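T-lymphoma invasion and metastasis-inducing protein 1 (Homo sapiens, PDB 4K2P) probably acts as a guanine nucleotide exchange factor for Rac-type GTPases, with a PH-CC-Ex region linked to phosphoinositide and Par-3 binding. Local coordinates at residues N18-V21 with K27-S30; I75-P80 with G205-P210; P80-K85 with A98-T103; A123-H128 with L134-S139; R212-A217 with V223-L228. The protein carries 5 engineered substitutions. All blocks are in the same frame, centred on the assembly; numbering follows the deposited sequence.

Interaction 1: N18-V21 with K27-S30; sequences NFLV and KVES
Leu20 lays its CB against the CG1 methyl of Val28, 3.9 Å away, on one face of the hairpin formed by strands 10-23 and 27-30. Its CG stands anti to its own carbonyl carbon (chi1 -58°). From there CD2 comes within 4.0 Å of Ser30 OG, whose polar partner is Leu228 O through a weak hydrogen bond. Leu20 and Ser30 form a non-hydrogen-bonded antiparallel pair, and their side chains diverge. The next pair, Val21 with Glu29, is hydrogen-bonded. Val21 N donates to Glu29 O at 2.9 Å, and Glu29 N returns a bond to Val21 O at 3.0 Å. Val28 CA adds a CA-H...O contact to Val21 O. Phe19 and Leu20 both face Ala98 on strand 98-102, which makes a classic beta bulge on the long strand. The hairpin belongs to the PH domain. Its Leu20 and Val28 face packs against Leu228 and helix 233-241. On the other face, where Val21 and Glu29 sit, the Glu29 carboxylate pairs with Lys23 in a salt bridge. The two faces thus differ in chemistry. Paired backbone bonds fix the register, aliphatic groups seat the C-terminal helices, and the other face carries a charged pair near the hairpin turn.

Interaction 2: I75-P80 with G205-P210; sequences IVQAVP and GELPNP
Gln77 NE2 gives hydrogen bonds to two acceptors, one on its own strand and one a water that leads to the loop at 205-210. The first is Val76 O, 3.0 Å from Gln77 NE2. The water lies 3.1 Å from the same nitrogen. That water in turn donates to Pro208 O, 2.7 Å from the water oxygen, and completes a bridge across the contact. In the bond to Val76 O the donor stands above the carbonyl plane, 37° out of it. A bend in the Gln77 chain (chi2 -77°) swings the amide back toward the neighbouring carbonyl. Two apolar groups meet the amide at different ends. Leu207 runs antiparallel alongside it and brings CD1 to 4.0 Å from Gln77 NE2. The ring of Pro210 meets the other end, with its CG 3.9 Å from Gln77 OE1. Phe193 and Val233 also touch the Gln77 side chain. The contact joins the PH domain to the CC-Ex region, just where the helix 210-214 begins with an Asn209 N-cap. No direct hydrogen bond crosses the junction. The amide ends rest against Leu207 and Pro210, so the only polar link between the segments runs through one water.

Interaction 3: P80-K85 with A98-T103; sequences PEHPKK and AFLFQT
Lys85 lies crosswise to Gln102, the aliphatic run of the lysine passing over the flat amide end of the glutamine. Lys85 CB lies 3.6 Å from Gln102 NE2. Farther along, Lys85 CD comes within 3.8 Å of Gln102 OE1. The lysine chain is extended as far as CE and bends at chi4; NZ ends clear of the amide. Gln102 reaches across because its CG is anti to the backbone N (chi1 -174°) and the chain beyond runs extended. Its NE2 then donates to Asp86 O, which fixes the rotation of the amide. The segment 80-85 is the loop between strands 75-78 and 88-92 of the PH domain. Strand 98-102 pairs with 88-92 on one side and with 10-23 on the other, so the loop leading into 88-92 meets the strand next to it. A leucine in place of Gln102 would probably leave Asp86 O without this donor and let the loop at Lys85 shift. Nearer the middle of the strand, Leu100 CD1 approaches the His82 ring obliquely, 4.3 Å from NE2. On the loop side, Pro83 CD sits over one face of this ring, toward the rim. His82 ND1 accepts only weak hydrogen bonds there, from Lys84 N at 3.5 Å and Lys85 N at 3.4 Å. Trp36 touches the side chains of both Lys85 and Leu100.

Interaction 4: A123-H128 with L134-S139; sequences AVARHH and LRLLKS
Leu136 pushes its two methyls into the Val124-His128 part of helix 106-128. CD2 goes deepest and lies 3.5 Å from Ala125 CA. The same methyl is 3.9 Å from Val124 CG1 and 3.7 Å from His128 CB. CD1 sits over one face of the His128 ring in a CH-pi contact, 4.3 Å from the centroid. The leucine points straight in because its CG is anti to the backbone N (chi1 172°). Here the C-terminal helix of the PH domain meets the start of the long helix 133-161. The short segments cross at 86°, so a single leucine carries most of the contact. In the next shell, the His128 ring is set by its own helix. ND1 donates to Val124 O at 3.1 Å, with the oxygen in the ring plane. An alanine at His128 is likely to leave Leu136 CD1 without the ring face it rests on and to take one donor from Val124 O. His127 ND1 lies over the opposite face of the ring. Farther out, Glu140 touches His128 and Thr133 touches Ala125, whose side chain is about 8 Å from a bound calcium ion.

Interaction 5: R212-A217 with V223-L228; sequences RLLAFA and VAMGRL
Met225 reaches from helix 219-228 toward the turn at Leu214-Ala217, at the end of the short helix 210-214. Its CB points at that turn, and CG continues the approach, anti to the carbonyl carbon (chi1 -77°). Neither atom yet touches the opposite segment. The next torsion is nearly straight (chi2 -169°) and carries the sulfur outward from the helix. SD is the first atom to make contact, 4.2 Å from Leu214 CD2. At this point the two side chains cross at a slant. The chain then bends at chi3 (-70°), and the CE methyl comes to rest 3.8 Å from Ala217 CB. Sulfur and terminal methyl therefore meet different residues three positions apart. These two are brought to the same side by a type I beta turn from Leu214 to Ala217, closed by Ala217 N bonding to Leu214 O at 3.0 Å. The contact thus packs a short helix and its turn against the next helix of the CC-Ex region, with no hydrogen bond between the segments. The backbones stay well apart. Even the nearest alpha carbons, Ala217 CA and Met225 CA, are separated by 9.5 Å, and the methionine side chain spans that distance. Ser235 and Leu239 of helix 233-241 also touch Met225. Next to Leu214, Leu213 packs on Phe193 of helix 168-203. On helix 219-228, Arg227 NH1 donates to Val28 O, which ties this helix to the PH hairpin.

Overall arrangement
Interactions 1, 2 and 3 each have at least one segment reaching the PH-domain sheet. Interactions 1 and 3 touch through neighbouring strands, with Phe19 N 3.0 Å from Ala98 O. Interactions 2 and 3 share Pro80, and their centres are 13 Å apart. Interaction 5 belongs to the CC-Ex region but reaches interaction 1, where Arg227 NH1 is 2.9 Å from Val28 O. Interactions 2 and 5 adjoin in sequence; the PH domain meets the CC-Ex region at interaction 2 and at the Arg227-Val28 bond. Interaction 4 stands apart, its centre about 29 Å from that of interaction 1 and 30 Å from that of interaction 3. There the Ala125 side chain is about 8 Å from a bound calcium ion.

Interaction 1: N18-V21 with K27-S30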
# COMPACT_ATOMS: atom_id res chain seq x y z
N ASN A 18 3.43 -7.69 -13.28
CA ASN A 18 2.20 -7.02 -12.84
C ASN A 18 1.32 -7.98 -12.04
O ASN A 18 1.19 -9.14 -12.40
CB ASN A 18 1.43 -6.44 -14.02
CG ASN A 18 2.21 -5.36 -14.74
OD1 ASN A 18 3.05 -4.70 -14.16
ND2 ASN A 18 1.89 -5.16 -16.01
N PHE A 19 0.72 -7.48 -10.97
CA PHE A 19 0.03 -8.33 -10.01
C PHE A 19 -1.46 -8.00 -9.87
O PHE A 19 -2.32 -8.86 -10.07
CB PHE A 19 0.73 -8.23 -8.65
CG PHE A 19 0.20 -9.18 -7.62
CD1 PHE A 19 -0.00 -10.52 -7.93
CD2 PHE A 19 -0.07 -8.75 -6.34
CE1 PHE A 19 -0.49 -11.39 -6.99
CE2 PHE A 19 -0.55 -9.62 -5.39
CZ PHE A 19 -0.77 -10.94 -5.71
N LEU A 20 -1.76 -6.75 -9.52
CA LEU A 20 -3.13 -6.25 -9.48
C LEU A 20 -3.21 -5.00 -10.36
O LEU A 20 -2.21 -4.30 -10.52
CB LEU A 20 -3.57 -5.92 -8.05
CG LEU A 20 -3.49 -7.09 -7.08
CD1 LEU A 20 -3.67 -6.65 -5.65
CD2 LEU A 20 -4.54 -8.15 -7.44
N VAL A 21 -4.39 -4.75 -10.92
CA VAL A 21 -4.59 -3.66 -11.87
C VAL A 21 -5.88 -2.91 -11.56
O VAL A 21 -6.94 -3.53 -11.38
CB VAL A 21 -4.66 -4.16 -13.33
CG1 VAL A 21 -4.93 -3.00 -14.27
CG2 VAL A 21 -3.36 -4.82 -13.72
N LYS A 27 -12.68 -0.48 -9.39
CA LYS A 27 -12.47 -1.93 -9.32
C LYS A 27 -11.00 -2.31 -9.35
O LYS A 27 -10.20 -1.63 -9.96
CB LYS A 27 -13.16 -2.64 -10.49
CG LYS A 27 -14.67 -2.56 -10.52
CD LYS A 27 -15.24 -3.60 -11.49
CE LYS A 27 -14.73 -3.45 -12.93
NZ LYS A 27 -15.32 -2.27 -13.64
N VAL A 28 -10.64 -3.34 -8.60
CA VAL A 28 -9.33 -3.96 -8.72
C VAL A 28 -9.53 -5.32 -9.38
O VAL A 28 -10.50 -6.01 -9.07
CB VAL A 28 -8.63 -4.12 -7.37
CG1 VAL A 28 -7.28 -4.77 -7.56
CG2 VAL A 28 -8.47 -2.77 -6.69
N GLU A 29 -8.63 -5.70 -10.28
CA GLU A 29 -8.66 -7.02 -10.90
C GLU A 29 -7.26 -7.62 -10.88
O GLU A 29 -6.27 -6.90 -10.83
CB GLU A 29 -9.17 -6.96 -12.33
CG GLU A 29 -10.65 -6.67 -12.44
CD GLU A 29 -11.12 -6.62 -13.88
OE1 GLU A 29 -10.28 -6.87 -14.78
OE2 GLU A 29 -12.31 -6.33 -14.12
N SER A 30 -7.18 -8.94 -10.92
CA SER A 30 -5.90 -9.61 -11.05
C SER A 30 -5.33 -9.39 -12.44
O SER A 30 -6.07 -9.31 -13.42
CB SER A 30 -6.02 -11.10 -10.77
OG SER A 30 -6.03 -11.34 -9.38

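Interaction 2: I75-P80 with G205-P210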
# COMPACT_ATOMS: atom_id res chain seq x y z
N ILE A 75 2.74 1.02 -0.43
CA ILE A 75 3.20 0.09 0.58
C ILE A 75 4.00 -0.99 -0.12
O ILE A 75 3.64 -1.44 -1.20
CB ILE A 75 2.03 -0.54 1.37
CG1 ILE A 75 1.31 0.51 2.22
CG2 ILE A 75 2.54 -1.66 2.28
CD1 ILE A 75 -0.02 0.03 2.81
N VAL A 76 5.08 -1.44 0.51
CA VAL A 76 5.86 -2.54 -0.00
C VAL A 76 5.89 -3.58 1.10
O VAL A 76 6.07 -3.25 2.27
CB VAL A 76 7.30 -2.12 -0.40
CG1 VAL A 76 7.97 -3.25 -1.18
CG2 VAL A 76 7.28 -0.85 -1.24
N GLN A 77 5.69 -4.84 0.72
CA GLN A 77 5.67 -5.97 1.65
C GLN A 77 6.47 -7.13 1.08
O GLN A 77 6.32 -7.48 -0.08
CB GLN A 77 4.24 -6.45 1.90
CG GLN A 77 3.34 -5.47 2.62
CD GLN A 77 3.62 -5.42 4.10
OE1 GLN A 77 3.13 -6.25 4.87
NE2 GLN A 77 4.38 -4.42 4.52
N ALA A 78 7.31 -7.75 1.90
CA ALA A 78 7.89 -9.04 1.57
C ALA A 78 6.77 -10.05 1.34
O ALA A 78 5.72 -9.96 1.96
CB ALA A 78 8.81 -9.51 2.67
N VAL A 79 7.02 -10.99 0.45
CA VAL A 79 6.09 -12.09 0.19
C VAL A 79 6.84 -13.40 0.34
O VAL A 79 6.98 -14.16 -0.61
CB VAL A 79 5.46 -12.02 -1.21
CG1 VAL A 79 4.26 -12.96 -1.30
CG2 VAL A 79 5.03 -10.59 -1.53
N PRO A 80 7.34 -13.68 1.55
CA PRO A 80 8.11 -14.91 1.72
C PRO A 80 7.24 -16.15 1.51
O PRO A 80 7.77 -17.24 1.36
CB PRO A 80 8.59 -14.83 3.17
CG PRO A 80 7.61 -13.95 3.84
CD PRO A 80 7.19 -12.94 2.82
N GLY A 205 13.64 0.12 12.34
CA GLY A 205 12.88 -0.80 13.18
C GLY A 205 12.12 -1.82 12.35
O GLY A 205 12.17 -1.79 11.12
N GLU A 206 11.40 -2.72 13.02
CA GLU A 206 10.65 -3.76 12.32
C GLU A 206 9.31 -3.20 11.84
O GLU A 206 8.73 -2.32 12.48
CB GLU A 206 10.45 -4.99 13.21
CG GLU A 206 9.56 -4.79 14.42
CD GLU A 206 9.49 -6.03 15.30
OE1 GLU A 206 9.93 -7.10 14.84
OE2 GLU A 206 9.00 -5.92 16.45
N LEU A 207 8.83 -3.71 10.71
CA LEU A 207 7.59 -3.22 10.12
C LEU A 207 6.39 -3.67 10.95
O LEU A 207 6.48 -4.66 11.67
CB LEU A 207 7.44 -3.73 8.69
CG LEU A 207 8.38 -3.18 7.61
CD1 LEU A 207 7.97 -3.75 6.26
CD2 LEU A 207 8.40 -1.67 7.56
N PRO A 208 5.26 -2.95 10.85
CA PRO A 208 4.05 -3.31 11.60
C PRO A 208 3.50 -4.67 11.17
O PRO A 208 3.72 -5.06 10.03
CB PRO A 208 3.07 -2.19 11.26
CG PRO A 208 3.57 -1.62 9.98
CD PRO A 208 5.06 -1.74 10.04
N ASN A 209 2.80 -5.34 12.07
CA ASN A 209 2.33 -6.71 11.84
C ASN A 209 1.25 -6.79 10.76
O ASN A 209 0.20 -6.17 10.89
CB ASN A 209 1.80 -7.29 13.16
CG ASN A 209 1.46 -8.76 13.05
OD1 ASN A 209 0.56 -9.16 12.31
ND2 ASN A 209 2.18 -9.59 13.80
N PRO A 210 1.49 -7.57 9.68
CA PRO A 210 0.48 -7.65 8.61
C PRO A 210 -0.82 -8.33 9.03
O PRO A 210 -1.89 -7.92 8.58
CB PRO A 210 1.18 -8.48 7.52
CG PRO A 210 2.61 -8.60 7.93
CD PRO A 210 2.65 -8.44 9.41
O HOH W 1 4.59 -5.28 7.44

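Interaction 3: P80-K85 with A98-T103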
# COMPACT_ATOMS: atom_id res chain seq x y z
N PRO A 80 7.34 -13.68 1.55
CA PRO A 80 8.11 -14.91 1.72
C PRO A 80 7.24 -16.15 1.51
O PRO A 80 7.77 -17.24 1.36
CB PRO A 80 8.59 -14.83 3.17
CG PRO A 80 7.61 -13.95 3.84
CD PRO A 80 7.19 -12.94 2.82
N GLU A 81 5.93 -15.96 1.48
CA GLU A 81 4.96 -17.03 1.30
C GLU A 81 4.75 -17.37 -0.17
O GLU A 81 3.94 -18.23 -0.50
CB GLU A 81 3.61 -16.65 1.93
CG GLU A 81 2.84 -15.52 1.21
CD GLU A 81 3.11 -14.12 1.78
OE1 GLU A 81 4.17 -13.92 2.42
OE2 GLU A 81 2.25 -13.23 1.61
N HIS A 82 5.46 -16.67 -1.05
CA HIS A 82 5.25 -16.83 -2.48
C HIS A 82 5.55 -18.28 -2.83
O HIS A 82 6.59 -18.82 -2.46
CB HIS A 82 6.12 -15.87 -3.29
CG HIS A 82 5.73 -15.78 -4.73
ND1 HIS A 82 6.15 -16.69 -5.67
CD2 HIS A 82 4.93 -14.90 -5.38
CE1 HIS A 82 5.63 -16.38 -6.85
NE2 HIS A 82 4.89 -15.30 -6.70
N PRO A 83 4.63 -18.92 -3.55
CA PRO A 83 4.70 -20.38 -3.64
C PRO A 83 5.84 -20.95 -4.49
O PRO A 83 6.09 -22.15 -4.41
CB PRO A 83 3.34 -20.75 -4.25
CG PRO A 83 2.91 -19.55 -5.00
CD PRO A 83 3.48 -18.36 -4.29
N LYS A 84 6.50 -20.12 -5.30
CA LYS A 84 7.50 -20.63 -6.25
C LYS A 84 8.86 -19.93 -6.20
O LYS A 84 9.86 -20.49 -6.65
CB LYS A 84 6.91 -20.60 -7.66
CG LYS A 84 5.87 -21.70 -7.83
CD LYS A 84 5.16 -21.70 -9.17
CE LYS A 84 4.24 -22.92 -9.26
NZ LYS A 84 3.51 -23.02 -10.55
N LYS A 85 8.89 -18.70 -5.69
CA LYS A 85 10.12 -17.90 -5.74
C LYS A 85 10.47 -17.29 -4.40
O LYS A 85 9.60 -16.85 -3.65
CB LYS A 85 9.96 -16.79 -6.78
CG LYS A 85 9.63 -17.32 -8.16
CD LYS A 85 9.92 -16.32 -9.25
CE LYS A 85 9.63 -16.91 -10.62
NZ LYS A 85 10.29 -18.23 -10.81
N ALA A 98 -0.76 -3.11 -8.17
CA ALA A 98 0.32 -3.71 -7.41
C ALA A 98 1.23 -4.51 -8.34
O ALA A 98 0.80 -4.97 -9.40
CB ALA A 98 -0.23 -4.60 -6.30
N PHE A 99 2.48 -4.66 -7.92
CA PHE A 99 3.54 -5.21 -8.76
C PHE A 99 4.39 -6.13 -7.90
O PHE A 99 4.64 -5.84 -6.75
CB PHE A 99 4.42 -4.09 -9.33
CG PHE A 99 3.65 -2.99 -9.99
CD1 PHE A 99 3.15 -1.93 -9.23
CD2 PHE A 99 3.41 -2.99 -11.36
CE1 PHE A 99 2.42 -0.91 -9.83
CE2 PHE A 99 2.69 -1.97 -11.95
CZ PHE A 99 2.19 -0.93 -11.19
N LEU A 100 4.78 -7.27 -8.46
CA LEU A 100 5.74 -8.14 -7.81
C LEU A 100 7.16 -7.92 -8.34
O LEU A 100 7.37 -7.69 -9.52
CB LEU A 100 5.34 -9.60 -8.01
CG LEU A 100 4.01 -10.02 -7.38
CD1 LEU A 100 3.64 -11.39 -7.86
CD2 LEU A 100 4.09 -10.00 -5.86
N PHE A 101 8.12 -8.05 -7.43
CA PHE A 101 9.53 -7.90 -7.73
C PHE A 101 10.30 -9.05 -7.08
O PHE A 101 9.98 -9.43 -5.95
CB PHE A 101 10.08 -6.57 -7.19
CG PHE A 101 9.38 -5.36 -7.71
CD1 PHE A 101 9.81 -4.73 -8.87
CD2 PHE A 101 8.33 -4.81 -7.01
CE1 PHE A 101 9.18 -3.59 -9.34
CE2 PHE A 101 7.69 -3.66 -7.47
CZ PHE A 101 8.12 -3.06 -8.63
N GLN A 102 11.29 -9.60 -7.77
CA GLN A 102 12.18 -10.59 -7.18
C GLN A 102 13.63 -10.09 -7.22
O GLN A 102 14.13 -9.67 -8.27
CB GLN A 102 12.09 -11.94 -7.92
CG GLN A 102 12.91 -13.07 -7.25
CD GLN A 102 13.07 -14.30 -8.13
OE1 GLN A 102 13.03 -14.20 -9.36
NE2 GLN A 102 13.27 -15.45 -7.51
N THR A 103 14.27 -10.14 -6.06
CA THR A 103 15.68 -9.79 -5.92
C THR A 103 16.48 -11.05 -5.50
O THR A 103 16.00 -12.18 -5.65
CB THR A 103 15.84 -8.63 -4.91
OG1 THR A 103 17.19 -8.17 -4.89
CG2 THR A 103 15.40 -9.04 -3.52

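Interaction 4: A123-H128 with L134-S139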
# COMPACT_ATOMS: atom_id res chain seq x y z
N ALA A 123 8.23 12.17 0.41
CA ALA A 123 7.15 12.76 -0.37
C ALA A 123 6.06 13.32 0.55
O ALA A 123 5.49 14.37 0.27
CB ALA A 123 6.57 11.73 -1.33
N VAL A 124 5.78 12.61 1.64
CA VAL A 124 4.80 13.07 2.62
C VAL A 124 5.28 14.37 3.24
O VAL A 124 4.49 15.30 3.44
CB VAL A 124 4.57 12.01 3.72
CG1 VAL A 124 3.71 12.56 4.85
CG2 VAL A 124 3.90 10.78 3.13
N ALA A 125 6.58 14.45 3.53
CA ALA A 125 7.14 15.65 4.15
C ALA A 125 7.07 16.83 3.19
O ALA A 125 6.80 17.96 3.60
CB ALA A 125 8.56 15.40 4.59
N ARG A 126 7.30 16.56 1.91
CA ARG A 126 7.24 17.58 0.86
C ARG A 126 5.84 18.19 0.84
O ARG A 126 5.67 19.40 0.75
CB ARG A 126 7.55 16.96 -0.50
CG ARG A 126 7.73 17.96 -1.64
CD ARG A 126 7.89 17.26 -3.00
NE ARG A 126 8.75 16.07 -2.93
CZ ARG A 126 8.49 14.90 -3.52
NH1 ARG A 126 7.40 14.74 -4.27
NH2 ARG A 126 9.33 13.88 -3.38
N HIS A 127 4.86 17.31 0.95
CA HIS A 127 3.45 17.67 0.91
C HIS A 127 3.07 18.59 2.07
O HIS A 127 2.20 19.45 1.92
CB HIS A 127 2.60 16.39 0.94
CG HIS A 127 1.14 16.61 0.74
ND1 HIS A 127 0.28 16.95 1.77
CD2 HIS A 127 0.37 16.52 -0.37
CE1 HIS A 127 -0.94 17.08 1.30
NE2 HIS A 127 -0.92 16.82 0.00
N HIS A 128 3.72 18.41 3.22
CA HIS A 128 3.41 19.20 4.42
C HIS A 128 4.41 20.31 4.73
O HIS A 128 4.26 21.00 5.73
CB HIS A 128 3.31 18.27 5.64
CG HIS A 128 2.08 17.43 5.67
ND1 HIS A 128 2.00 16.20 5.05
CD2 HIS A 128 0.86 17.65 6.22
CE1 HIS A 128 0.79 15.69 5.24
NE2 HIS A 128 0.08 16.55 5.94
N LEU A 134 10.70 12.66 10.34
CA LEU A 134 10.36 11.75 11.43
C LEU A 134 9.25 12.29 12.33
O LEU A 134 8.29 11.58 12.64
CB LEU A 134 11.60 11.46 12.28
CG LEU A 134 11.81 9.98 12.62
CD1 LEU A 134 12.30 9.23 11.39
CD2 LEU A 134 12.78 9.82 13.78
N ARG A 135 9.37 13.54 12.74
CA ARG A 135 8.36 14.17 13.58
C ARG A 135 7.02 14.25 12.88
O ARG A 135 5.98 14.04 13.50
CB ARG A 135 8.81 15.57 14.00
CG ARG A 135 7.74 16.41 14.69
CD ARG A 135 8.36 17.67 15.25
NE ARG A 135 9.44 17.35 16.18
CZ ARG A 135 9.27 17.14 17.48
NH1 ARG A 135 8.07 17.26 18.04
NH2 ARG A 135 10.31 16.83 18.24
N LEU A 136 7.04 14.53 11.58
CA LEU A 136 5.80 14.64 10.83
C LEU A 136 5.09 13.29 10.78
O LEU A 136 3.87 13.23 10.92
CB LEU A 136 6.05 15.15 9.41
CG LEU A 136 4.82 15.09 8.50
CD1 LEU A 136 3.72 16.01 9.00
CD2 LEU A 136 5.20 15.44 7.08
N LEU A 137 5.85 12.22 10.58
CA LEU A 137 5.27 10.88 10.49
C LEU A 137 4.58 10.50 11.80
O LEU A 137 3.46 9.98 11.78
CB LEU A 137 6.33 9.83 10.16
CG LEU A 137 6.90 9.82 8.74
CD1 LEU A 137 7.95 8.73 8.63
CD2 LEU A 137 5.81 9.64 7.70
N LYS A 138 5.23 10.76 12.92
CA LYS A 138 4.66 10.46 14.22
C LYS A 138 3.41 11.30 14.47
O LYS A 138 2.47 10.83 15.11
CB LYS A 138 5.67 10.70 15.33
CG LYS A 138 6.81 9.70 15.31
CD LYS A 138 7.84 10.02 16.37
CE LYS A 138 9.03 9.07 16.28
NZ LYS A 138 10.15 9.51 17.15
N SER A 139 3.42 12.53 13.98
CA SER A 139 2.28 13.42 14.14
C SER A 139 1.07 12.91 13.36
O SER A 139 -0.05 12.94 13.87
CB SER A 139 2.65 14.83 13.68
OG SER A 139 1.51 15.66 13.66

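Interaction 5: R212-A217 with V223-L228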
# COMPACT_ATOMS: atom_id res chain seq x y z
N ARG A 212 -2.34 -8.28 11.87
CA ARG A 212 -3.17 -7.34 12.61
C ARG A 212 -3.96 -6.44 11.68
O ARG A 212 -5.11 -6.11 11.97
CB ARG A 212 -2.33 -6.47 13.54
CG ARG A 212 -1.99 -7.10 14.87
CD ARG A 212 -1.41 -6.06 15.80
NE ARG A 212 -0.93 -6.64 17.05
CZ ARG A 212 -1.70 -6.84 18.12
NH1 ARG A 212 -2.99 -6.53 18.08
NH2 ARG A 212 -1.18 -7.37 19.22
N LEU A 213 -3.36 -6.03 10.57
CA LEU A 213 -4.05 -5.15 9.64
C LEU A 213 -5.19 -5.89 8.96
O LEU A 213 -6.29 -5.35 8.82
CB LEU A 213 -3.11 -4.59 8.57
CG LEU A 213 -3.77 -3.73 7.49
CD1 LEU A 213 -4.38 -2.46 8.09
CD2 LEU A 213 -2.78 -3.37 6.40
N LEU A 214 -4.93 -7.12 8.52
CA LEU A 214 -5.94 -7.86 7.77
C LEU A 214 -7.21 -8.10 8.57
O LEU A 214 -8.29 -8.22 8.00
CB LEU A 214 -5.38 -9.20 7.29
CG LEU A 214 -4.59 -9.08 5.99
CD1 LEU A 214 -3.80 -10.34 5.75
CD2 LEU A 214 -5.53 -8.80 4.82
N ALA A 215 -7.08 -8.19 9.89
CA ALA A 215 -8.24 -8.41 10.75
C ALA A 215 -9.23 -7.24 10.67
O ALA A 215 -10.39 -7.39 11.03
CB ALA A 215 -7.79 -8.62 12.19
N PHE A 216 -8.79 -6.09 10.18
CA PHE A 216 -9.66 -4.92 10.04
C PHE A 216 -10.43 -4.90 8.73
O PHE A 216 -11.28 -4.04 8.52
CB PHE A 216 -8.84 -3.62 10.15
CG PHE A 216 -8.37 -3.33 11.54
CD1 PHE A 216 -9.29 -3.00 12.53
CD2 PHE A 216 -7.03 -3.41 11.87
CE1 PHE A 216 -8.87 -2.75 13.81
CE2 PHE A 216 -6.61 -3.16 13.15
CZ PHE A 216 -7.53 -2.82 14.13
N ALA A 217 -10.14 -5.83 7.83
CA ALA A 217 -10.88 -5.92 6.58
C ALA A 217 -12.34 -6.28 6.86
O ALA A 217 -12.63 -7.26 7.54
CB ALA A 217 -10.25 -6.94 5.63
N VAL A 223 -14.75 -10.37 0.71
CA VAL A 223 -15.39 -10.94 -0.47
C VAL A 223 -14.60 -10.52 -1.70
O VAL A 223 -14.33 -11.35 -2.57
CB VAL A 223 -16.88 -10.49 -0.58
CG1 VAL A 223 -17.46 -10.85 -1.94
CG2 VAL A 223 -17.71 -11.12 0.52
N ALA A 224 -14.18 -9.26 -1.76
CA ALA A 224 -13.43 -8.75 -2.92
C ALA A 224 -12.05 -9.41 -3.03
O ALA A 224 -11.59 -9.73 -4.12
CB ALA A 224 -13.30 -7.25 -2.84
N MET A 225 -11.40 -9.61 -1.89
CA MET A 225 -10.11 -10.27 -1.86
C MET A 225 -10.26 -11.72 -2.34
O MET A 225 -9.37 -12.27 -2.99
CB MET A 225 -9.50 -10.23 -0.46
CG MET A 225 -8.90 -8.88 -0.10
SD MET A 225 -7.90 -8.87 1.41
CE MET A 225 -9.15 -9.11 2.66
N GLY A 226 -11.40 -12.33 -2.03
CA GLY A 226 -11.68 -13.68 -2.47
C GLY A 226 -11.79 -13.73 -3.98
O GLY A 226 -11.30 -14.66 -4.63
N ARG A 227 -12.42 -12.71 -4.55
CA ARG A 227 -12.58 -12.61 -5.99
C ARG A 227 -11.21 -12.47 -6.66
O ARG A 227 -10.97 -13.04 -7.72
CB ARG A 227 -13.48 -11.42 -6.33
CG ARG A 227 -13.58 -11.10 -7.81
CD ARG A 227 -14.47 -9.88 -8.05
NE ARG A 227 -14.01 -8.72 -7.30
CZ ARG A 227 -12.91 -8.03 -7.59
NH1 ARG A 227 -12.15 -8.40 -8.62
NH2 ARG A 227 -12.56 -6.99 -6.84
N LEU A 228 -10.31 -11.73 -6.02
CA LEU A 228 -8.97 -11.51 -6.55
C LEU A 228 -8.07 -12.74 -6.44
O LEU A 228 -7.08 -12.86 -7.17
CB LEU A 228 -8.29 -10.35 -5.82
CG LEU A 228 -8.79 -8.95 -6.10
CD1 LEU A 228 -8.09 -7.99 -5.17
CD2 LEU A 228 -8.55 -8.58 -7.55